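PDB 3SIG: poly(ADP-ribose) glycohydrolase from Thermomonospora curvata, which hydrolyses the ribose–ribose glycosidic bonds of poly(ADP-ribose), releasing ADP-ribose, with a catalytic domain of the macrodomain clan. Local coordinates for residues I67-E72 against A269-F274; Q88-N93 against R169-T174; R213-G218 against A251-A256. All blocks are in the same frame, centred on the assembly; numbering follows the deposited sequence. Where two conformers were deposited one is given.

Contact 1. Residues I67-E72 against A269-F274; sequences IEVTEE and AFARRF
Val69 and Ala271 bring their CA atoms to 5.9 Å where the last turn of helix 265-273 lies beside strand 66-70, and no hydrogen bond joins the two backbones. The two branches of Val69 carry the contact. CG1 of Val69, set anti to the backbone N (chi1 179°), rests 4.0 Å from CB of Phe270, while CG2, on the side of the backbone N, lies 3.6 Å from CB of Phe274. Val69 crosses both phenylalanine side chains at about a right angle and meets each at its root. CG2 of Val69 also sits 3.7 Å from O of Phe270, which accepts the helical bond from N of Phe274 at 2.9 Å. Two residues earlier on the same side of the strand, CG2 of Ile67 reaches CD1 of Phe274 at 4.0 Å, obliquely to the ring. After the strand the chain bends in an ST turn: OG1 of Thr70 accepts from N of Glu72 and donates to OE1 of Glu72 at 2.7 Å, on the lone pair away from OE2. Glu72 touches the bound ADP-ribose, and its OE2 forms a salt bridge with Arg80. Strand 66-70 is the outermost on this side of the sheet; next to it, strand 252-256 supplies Phe255, on which Phe274 stacks and which the ring of Phe270 also meets, while from helix 229-240 Ala233 packs on Phe270 and Ala237 on Phe274.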
loop_
_atom_site.group_PDB
_atom_site.type_symbol
_atom_site.label_atom_id
_atom_site.label_comp_id
_atom_site.label_asym_id
_atom_site.label_seq_id
_atom_site.Cartn_x
_atom_site.Cartn_y
_atom_site.Cartn_z
ATOM N N ILE A 67 12.314 -3.095 13.702
ATOM C CA ILE A 67 12.062 -3.648 12.373
ATOM C C ILE A 67 11.640 -5.098 12.540
ATOM O O ILE A 67 12.353 -5.895 13.171
ATOM C CB ILE A 67 13.273 -3.506 11.437
ATOM C CG1 ILE A 67 13.603 -2.029 11.235
ATOM C CG2 ILE A 67 12.988 -4.166 10.091
ATOM C CD1 ILE A 67 14.773 -1.763 10.306
ATOM N N GLU A 68 10.469 -5.455 12.021
ATOM C CA GLU A 68 9.944 -6.825 12.106
ATOM C C GLU A 68 9.677 -7.305 10.681
ATOM O O GLU A 68 9.215 -6.526 9.851
ATOM C CB GLU A 68 8.594 -6.888 12.871
ATOM C CG GLU A 68 8.587 -6.444 14.353
ATOM C CD GLU A 68 7.196 -6.529 14.995
ATOM O OE1 GLU A 68 6.233 -5.936 14.463
ATOM O OE2 GLU A 68 7.061 -7.191 16.052
ATOM N N VAL A 69 9.921 -8.577 10.418
ATOM C CA VAL A 69 9.434 -9.242 9.220
ATOM C C VAL A 69 8.435 -10.261 9.704
ATOM O O VAL A 69 8.765 -11.082 10.574
ATOM C CB VAL A 69 10.549 -9.939 8.432
ATOM C CG1 VAL A 69 9.964 -10.635 7.213
ATOM C CG2 VAL A 69 11.587 -8.923 8.008
ATOM N N THR A 70 7.219 -10.236 9.159
ATOM C CA THR A 70 6.176 -11.167 9.572
ATOM C C THR A 70 5.506 -11.747 8.349
ATOM O O THR A 70 5.712 -11.239 7.230
ATOM C CB THR A 70 5.110 -10.516 10.459
ATOM O OG1 THR A 70 4.303 -9.650 9.643
ATOM C CG2 THR A 70 5.733 -9.731 11.578
ATOM N N GLU A 71 4.718 -12.795 8.569
ATOM C CA GLU A 71 3.901 -13.374 7.492
ATOM C C GLU A 71 2.478 -12.818 7.463
ATOM O O GLU A 71 1.591 -13.390 6.807
ATOM C CB GLU A 71 3.872 -14.906 7.565
ATOM C CG GLU A 71 5.232 -15.538 7.167
ATOM C CD GLU A 71 5.167 -17.034 6.852
ATOM O OE1 GLU A 71 5.092 -17.437 5.651
ATOM O OE2 GLU A 71 5.225 -17.799 7.835
ATOM N N GLU A 72 2.276 -11.706 8.155
ATOM C CA GLU A 72 1.001 -11.030 8.160
ATOM C C GLU A 72 0.677 -10.462 6.812
ATOM O O GLU A 72 1.542 -10.053 6.051
ATOM C CB GLU A 72 1.022 -9.866 9.154
ATOM C CG GLU A 72 1.111 -10.293 10.603
ATOM C CD GLU A 72 1.443 -9.154 11.522
ATOM O OE1 GLU A 72 2.497 -8.530 11.331
ATOM O OE2 GLU A 72 0.641 -8.887 12.436
ATOM N N ALA A 269 13.020 -13.791 1.377
ATOM C CA ALA A 269 14.008 -12.783 0.998
ATOM C C ALA A 269 14.049 -11.656 2.019
ATOM O O ALA A 269 15.123 -11.179 2.380
ATOM C CB ALA A 269 13.694 -12.219 -0.376
ATOM N N PHE A 270 12.888 -11.242 2.498
ATOM C CA PHE A 270 12.844 -10.194 3.507
ATOM C C PHE A 270 13.349 -10.692 4.860
ATOM O O PHE A 270 14.105 -9.979 5.536
ATOM C CB PHE A 270 11.442 -9.577 3.618
ATOM C CG PHE A 270 11.180 -8.544 2.559
ATOM C CD1 PHE A 270 11.279 -7.188 2.845
ATOM C CD2 PHE A 270 10.899 -8.921 1.255
ATOM C CE1 PHE A 270 11.070 -6.252 1.836
ATOM C CE2 PHE A 270 10.725 -7.981 0.266
ATOM C CZ PHE A 270 10.801 -6.650 0.563
ATOM N N ALA A 271 13.007 -11.928 5.227
ATOM C CA ALA A 271 13.477 -12.514 6.486
ATOM C C ALA A 271 14.989 -12.592 6.492
ATOM O O ALA A 271 15.629 -12.314 7.500
ATOM C CB ALA A 271 12.870 -13.905 6.707
ATOM N N ARG A 272 15.574 -12.955 5.362
ATOM C CA ARG A 272 17.025 -13.049 5.270
ATOM C C ARG A 272 17.677 -11.694 5.448
ATOM O O ARG A 272 18.694 -11.546 6.114
ATOM C CB ARG A 272 17.446 -13.637 3.928
ATOM C CG ARG A 272 17.212 -15.144 3.855
ATOM C CD ARG A 272 17.930 -15.780 2.674
ATOM N NE ARG A 272 17.377 -15.358 1.393
ATOM C CZ ARG A 272 16.291 -15.887 0.835
ATOM N NH1 ARG A 272 15.630 -16.868 1.440
ATOM N NH2 ARG A 272 15.868 -15.442 -0.331
ATOM N N ARG A 273 17.104 -10.675 4.833
ATOM C CA ARG A 273 17.771 -9.383 4.844
ATOM C C ARG A 273 17.591 -8.657 6.174
ATOM O O ARG A 273 18.526 -7.974 6.612
ATOM C CB ARG A 273 17.258 -8.507 3.691
ATOM C CG ARG A 273 17.930 -7.124 3.569
ATOM C CD ARG A 273 19.430 -7.315 3.349
ATOM N NE ARG A 273 20.248 -6.100 3.408
ATOM C CZ ARG A 273 20.733 -5.569 4.527
ATOM N NH1 ARG A 273 20.428 -6.088 5.703
ATOM N NH2 ARG A 273 21.488 -4.479 4.471
ATOM N N PHE A 274 16.442 -8.805 6.815
ATOM C CA PHE A 274 16.116 -8.039 8.014
ATOM C C PHE A 274 16.029 -8.893 9.272
ATOM O O PHE A 274 15.867 -8.342 10.364
ATOM C CB PHE A 274 14.801 -7.293 7.823
ATOM C CG PHE A 274 14.863 -6.210 6.778
ATOM C CD1 PHE A 274 15.445 -4.979 7.077
ATOM C CD2 PHE A 274 14.348 -6.408 5.511
ATOM C CE1 PHE A 274 15.498 -3.982 6.134
ATOM C CE2 PHE A 274 14.411 -5.432 4.554
ATOM C CZ PHE A 274 14.985 -4.213 4.849
#

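Contact 2. Residues Q88-N93 against R169-T174; sequences QVACLN and RVAFLT
Cys91 is gripped through its backbone from both ends: its N donates to O of Ala171 at 2.8 Å and its O accepts from N of Leu173 at 2.9 Å. With the bonds from Ala171 N to Val89 O and from Asn93 N to Leu173 O, this makes a parallel ladder in which Ala90 to Asn93 pair in order with Ala171 to Thr174, the strands twisted by 35°. The dense part lies on the face of Cys91 and Phe172. CB of Cys91 meets CD1 of Phe172, 3.8 Å away, and its SG stands 5.2 Å from the ring centroid in an oblique sulfur-aromatic contact. CG2 of Val170 lies on one face of the Phe172 ring, 3.4 Å above the plane and toward its rim, and also approaches SG of Cys91. Both strands lie in the middle of the mixed sheet of the macrodomain-type core: strand 163-175 runs antiparallel to strand 147-157 on one side and parallel to strand 90-94 on the other. Further along this face, Asn93 and Thr174 run alongside each other. ND2 of Asn93 donates to OG1 of Thr174 at 3.0 Å, nearly straight (164°) and close to the amide plane. Glu112 is a second partner of ND2 and with Thr174 would fix the turn of the amide; the Asn93 side chain is about 6 Å from the bound ADP-ribose. On the other face, CB of Ala90 meets CD1 of Leu173. The packing thins toward the partly exposed Gln88 and Arg169, where a water takes over, accepting from N of Val89 and donating to O of Arg169 at 2.7 Å. Gln88, with CG anti to its backbone N (chi1 -169°), leans toward strand 163-175; its OE1 touches CB of Ala171 and accepts from N of Gly152.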
loop_
_atom_site.group_PDB
_atom_site.type_symbol
_atom_site.label_atom_id
_atom_site.label_comp_id
_atom_site.label_asym_id
_atom_site.label_seq_id
_atom_site.Cartn_x
_atom_site.Cartn_y
_atom_site.Cartn_z
ATOM N N GLN A 88 -1.536 7.164 14.032
ATOM C CA GLN A 88 -2.007 6.508 12.813
ATOM C C GLN A 88 -0.873 5.859 11.999
ATOM O O GLN A 88 0.142 6.512 11.706
ATOM C CB GLN A 88 -2.743 7.517 11.978
ATOM C CG GLN A 88 -3.510 6.920 10.829
ATOM C CD GLN A 88 -4.309 7.976 10.083
ATOM O OE1 GLN A 88 -3.908 8.420 9.012
ATOM N NE2 GLN A 88 -5.415 8.403 10.653
ATOM N N VAL A 89 -1.053 4.600 11.655
ATOM C CA VAL A 89 -0.071 3.823 10.922
ATOM C C VAL A 89 -0.214 4.138 9.435
ATOM O O VAL A 89 -1.333 4.397 8.961
ATOM C CB VAL A 89 -0.349 2.321 11.171
ATOM C CG1 VAL A 89 0.541 1.405 10.337
ATOM C CG2 VAL A 89 -0.205 2.003 12.654
ATOM N N ALA A 90 0.882 4.134 8.693
ATOM C CA ALA A 90 0.840 4.247 7.218
ATOM C C ALA A 90 1.223 2.934 6.587
ATOM O O ALA A 90 2.158 2.258 7.021
ATOM C CB ALA A 90 1.777 5.353 6.734
ATOM N N CYS A 91 0.515 2.568 5.522
ATOM C CA CYS A 91 0.711 1.342 4.775
ATOM C C CYS A 91 0.954 1.596 3.308
ATOM O O CYS A 91 0.243 2.398 2.700
ATOM C CB CYS A 91 -0.583 0.513 4.869
ATOM S SG CYS A 91 -1.124 0.030 6.502
ATOM N N LEU A 92 1.930 0.912 2.742
ATOM C CA LEU A 92 2.174 0.955 1.307
ATOM C C LEU A 92 1.198 0.041 0.560
ATOM O O LEU A 92 1.132 -1.156 0.855
ATOM C CB LEU A 92 3.644 0.572 1.032
ATOM C CG LEU A 92 4.062 0.458 -0.439
ATOM C CD1 LEU A 92 3.880 1.762 -1.176
ATOM C CD2 LEU A 92 5.513 -0.004 -0.514
ATOM N N ASN A 93 0.449 0.644 -0.359
ATOM C CA ASN A 93 -0.379 -0.041 -1.335
ATOM C C ASN A 93 0.463 -0.364 -2.546
ATOM O O ASN A 93 1.061 0.541 -3.140
ATOM C CB ASN A 93 -1.537 0.898 -1.711
ATOM C CG ASN A 93 -2.377 0.381 -2.867
ATOM O OD1 ASN A 93 -2.378 -0.802 -3.162
ATOM N ND2 ASN A 93 -3.086 1.292 -3.555
ATOM N N ARG A 169 -8.621 3.073 11.384
ATOM C CA ARG A 169 -8.142 3.927 10.325
ATOM C C ARG A 169 -6.642 3.873 10.147
ATOM O O ARG A 169 -5.902 3.860 11.124
ATOM C CB ARG A 169 -8.558 5.367 10.568
ATOM C CG ARG A 169 -10.073 5.582 10.438
ATOM C CD ARG A 169 -10.477 7.071 10.413
ATOM N NE ARG A 169 -10.332 7.616 11.747
ATOM C CZ ARG A 169 -10.570 8.890 12.058
ATOM N NH1 ARG A 169 -10.951 9.744 11.121
ATOM N NH2 ARG A 169 -10.421 9.312 13.310
ATOM N N VAL A 170 -6.206 3.836 8.892
ATOM C CA VAL A 170 -4.789 3.920 8.529
ATOM C C VAL A 170 -4.624 4.884 7.402
ATOM O O VAL A 170 -5.574 5.131 6.636
ATOM C CB VAL A 170 -4.245 2.550 8.082
ATOM C CG1 VAL A 170 -4.549 1.470 9.135
ATOM C CG2 VAL A 170 -4.842 2.103 6.765
ATOM N N ALA A 171 -3.416 5.377 7.203
ATOM C CA ALA A 171 -3.084 6.112 5.987
ATOM C C ALA A 171 -2.539 5.131 4.970
ATOM O O ALA A 171 -1.812 4.178 5.305
ATOM C CB ALA A 171 -2.073 7.186 6.264
ATOM N N PHE A 172 -2.852 5.382 3.706
ATOM C CA PHE A 172 -2.253 4.631 2.604
ATOM C C PHE A 172 -1.341 5.501 1.772
ATOM O O PHE A 172 -1.607 6.709 1.570
ATOM C CB PHE A 172 -3.302 3.965 1.717
ATOM C CG PHE A 172 -3.992 2.785 2.365
ATOM C CD1 PHE A 172 -3.355 1.564 2.490
ATOM C CD2 PHE A 172 -5.262 2.912 2.906
ATOM C CE1 PHE A 172 -3.984 0.491 3.106
ATOM C CE2 PHE A 172 -5.914 1.823 3.504
ATOM C CZ PHE A 172 -5.262 0.622 3.602
ATOM N N LEU A 173 -0.289 4.859 1.272
ATOM C CA LEU A 173 0.651 5.441 0.328
ATOM C C LEU A 173 0.553 4.599 -0.920
ATOM O O LEU A 173 0.891 3.411 -0.872
ATOM C CB LEU A 173 2.068 5.367 0.898
ATOM C CG LEU A 173 2.234 5.915 2.327
ATOM C CD1 LEU A 173 3.431 5.392 3.052
ATOM C CD2 LEU A 173 2.288 7.386 2.264
ATOM N N THR A 174 0.111 5.220 -2.022
ATOM C CA THR A 174 -0.147 4.507 -3.267
ATOM C C THR A 174 0.903 4.895 -4.282
ATOM O O THR A 174 0.933 6.034 -4.752
ATOM C CB THR A 174 -1.594 4.813 -3.742
ATOM O OG1 THR A 174 -2.485 4.130 -2.864
ATOM C CG2 THR A 174 -1.920 4.369 -5.137
HETATM O O HOH W 1 -3.559 3.395 12.360
#

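Contact 3. Residues R213-G218 against A251-A256; sequences RRLVLG and AHVVFA
Leu217 and Phe255 project together from the sheet, with CB of Leu217 3.8 Å from CD1 of Phe255. Val253 completes the cluster: its CG1, anti to the backbone N (chi1 176°), sits over one face of the Phe255 ring toward the rim and touches CD1 of Leu217 at 3.8 Å. Strands 214-217 and 252-256 are the parallel pair of a beta-alpha-beta unit whose connection runs through helix 229-240, and their axes diverge by only 15°. N of Leu215, Val254, Leu217 and Ala256 bonds in turn to O of His252, Leu215, Val254 and Leu217. On the other face, Arg214 and His252 cross obliquely. CG of Arg214 meets CB of His252 at 3.8 Å, and beyond it the guanidinium and imidazole planes stand 44° apart. A water lies at the edge of both, accepting from NH1 of Arg214 at 2.8 Å and 2.9 Å from ND1 of His252. The polar ends are held further: Arg214 by Asp87 and by O of Leu81, His252 through NE2 by Glu68. Along this face CG1 of Val216 packs on CB of Ala256, a residue touching the bound ADP-ribose. Just before the strands begin, the bent chain of Arg213 folds its guanidinium over N of Ala251 without bonding to it, while that N donates to O of Arg213 at 2.7 Å. Where the pair ends, N of Gly218 is buried 3.9 Å from CD1 of Phe255 without a hydrogen-bond partner in the model.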
loop_
_atom_site.group_PDB
_atom_site.type_symbol
_atom_site.label_atom_id
_atom_site.label_comp_id
_atom_site.label_asym_id
_atom_site.label_seq_id
_atom_site.Cartn_x
_atom_site.Cartn_y
_atom_site.Cartn_z
ATOM N N ARG A 213 5.092 7.640 12.089
ATOM C CA ARG A 213 6.264 7.036 12.665
ATOM C C ARG A 213 6.251 5.518 12.603
ATOM O O ARG A 213 7.274 4.891 12.855
ATOM C CB ARG A 213 6.412 7.460 14.114
ATOM C CG ARG A 213 6.430 8.971 14.339
ATOM C CD ARG A 213 7.843 9.499 14.431
ATOM N NE ARG A 213 8.541 8.977 15.604
ATOM C CZ ARG A 213 9.751 8.419 15.580
ATOM N NH1 ARG A 213 10.415 8.303 14.437
ATOM N NH2 ARG A 213 10.303 7.975 16.703
ATOM N N ARG A 214 5.123 4.923 12.238
ATOM C CA ARG A 214 5.017 3.466 12.116
ATOM C C ARG A 214 4.475 3.109 10.721
ATOM O O ARG A 214 3.486 3.694 10.261
ATOM C CB ARG A 214 4.120 2.908 13.233
ATOM C CG ARG A 214 4.677 3.258 14.597
ATOM C CD ARG A 214 3.951 2.575 15.749
ATOM N NE ARG A 214 2.550 2.994 15.798
ATOM C CZ ARG A 214 1.547 2.244 16.238
ATOM N NH1 ARG A 214 1.766 1.049 16.744
ATOM N NH2 ARG A 214 0.316 2.727 16.175
ATOM N N LEU A 215 5.193 2.193 10.060
ATOM C CA LEU A 215 4.922 1.806 8.688
ATOM C C LEU A 215 4.681 0.339 8.540
ATOM O O LEU A 215 5.287 -0.510 9.226
ATOM C CB LEU A 215 6.093 2.115 7.790
ATOM C CG LEU A 215 6.690 3.515 7.896
ATOM C CD1 LEU A 215 7.867 3.657 6.921
ATOM C CD2 LEU A 215 5.687 4.635 7.689
ATOM N N VAL A 216 3.860 0.035 7.565
ATOM C CA VAL A 216 3.716 -1.342 7.101
ATOM C C VAL A 216 4.137 -1.369 5.631
ATOM O O VAL A 216 3.448 -0.795 4.775
ATOM C CB VAL A 216 2.295 -1.914 7.277
ATOM C CG1 VAL A 216 2.259 -3.340 6.773
ATOM C CG2 VAL A 216 1.846 -1.864 8.759
ATOM N N LEU A 217 5.269 -2.009 5.386
ATOM C CA LEU A 217 5.861 -2.184 4.058
ATOM C C LEU A 217 5.839 -3.678 3.740
ATOM O O LEU A 217 5.207 -4.472 4.449
ATOM C CB LEU A 217 7.307 -1.650 4.040
ATOM C CG LEU A 217 7.458 -0.189 4.469
ATOM C CD1 LEU A 217 8.928 0.212 4.473
ATOM C CD2 LEU A 217 6.662 0.736 3.600
ATOM N N GLY A 218 6.459 -4.079 2.650
ATOM C CA GLY A 218 6.441 -5.492 2.260
ATOM C C GLY A 218 7.114 -5.650 0.918
ATOM O O GLY A 218 7.906 -4.789 0.493
ATOM N N ALA A 251 9.731 4.901 14.043
ATOM C CA ALA A 251 9.699 4.143 15.311
ATOM C C ALA A 251 9.608 2.633 15.071
ATOM O O ALA A 251 10.205 1.830 15.775
ATOM C CB ALA A 251 8.543 4.607 16.185
ATOM N N HIS A 252 8.838 2.228 14.063
ATOM C CA HIS A 252 8.515 0.823 13.842
ATOM C C HIS A 252 8.187 0.626 12.369
ATOM O O HIS A 252 7.380 1.371 11.798
ATOM C CB HIS A 252 7.312 0.475 14.707
ATOM C CG HIS A 252 6.958 -0.979 14.784
ATOM N ND1 HIS A 252 5.907 -1.421 15.564
ATOM C CD2 HIS A 252 7.466 -2.084 14.188
ATOM C CE1 HIS A 252 5.780 -2.729 15.441
ATOM N NE2 HIS A 252 6.728 -3.162 14.630
ATOM N N VAL A 253 8.893 -0.301 11.750
ATOM C CA VAL A 253 8.623 -0.708 10.372
ATOM C C VAL A 253 8.379 -2.192 10.364
ATOM O O VAL A 253 9.223 -2.977 10.859
ATOM C CB VAL A 253 9.802 -0.412 9.469
ATOM C CG1 VAL A 253 9.565 -0.936 8.054
ATOM C CG2 VAL A 253 10.082 1.113 9.435
ATOM N N VAL A 254 7.238 -2.597 9.833
ATOM C CA VAL A 254 6.941 -4.022 9.641
ATOM C C VAL A 254 6.954 -4.338 8.159
ATOM O O VAL A 254 6.293 -3.644 7.374
ATOM C CB VAL A 254 5.537 -4.397 10.164
ATOM C CG1 VAL A 254 5.262 -5.910 10.014
ATOM C CG2 VAL A 254 5.339 -3.966 11.603
ATOM N N PHE A 255 7.729 -5.354 7.791
ATOM C CA PHE A 255 7.634 -5.955 6.471
ATOM C C PHE A 255 6.683 -7.108 6.616
ATOM O O PHE A 255 7.078 -8.214 7.038
ATOM C CB PHE A 255 9.016 -6.365 5.947
ATOM C CG PHE A 255 9.937 -5.200 5.744
ATOM C CD1 PHE A 255 9.841 -4.394 4.633
ATOM C CD2 PHE A 255 10.871 -4.869 6.701
ATOM C CE1 PHE A 255 10.708 -3.315 4.449
ATOM C CE2 PHE A 255 11.732 -3.791 6.509
ATOM C CZ PHE A 255 11.620 -3.002 5.408
ATOM N N ALA A 256 5.419 -6.834 6.273
ATOM C CA ALA A 256 4.349 -7.822 6.367
ATOM C C ALA A 256 4.259 -8.497 5.005
ATOM O O ALA A 256 3.850 -7.860 4.028
ATOM C CB ALA A 256 3.041 -7.146 6.726
HETATM O O HOH W 2 4.151 -0.231 17.525
HETATM O O HOH W 3 2.473 -5.432 3.496
#

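In the fold
Read across one mixed sheet, the contacts follow the strand order 163-175, 90-94, 214-217, 252-256, 66-70. Contact 2 joins the first two, contact 3 the next two, and contact 1 sets the final helix against the outermost of the five. Their centres step by about 10 Å from contact 2 to contact 3 and again to contact 1; contacts 1 and 2 do not touch. Backbone bonds between Ala90 and Val216 and between Glu68 and Phe255 stitch them together. Along the chain, contact 1 closes a loop enclosing contact 2 and then contact 3. Strands distant in sequence thus form one sheet, with the last helix laid against its edge strand and Glu72 and Ala256 at the ADP-ribose pocket.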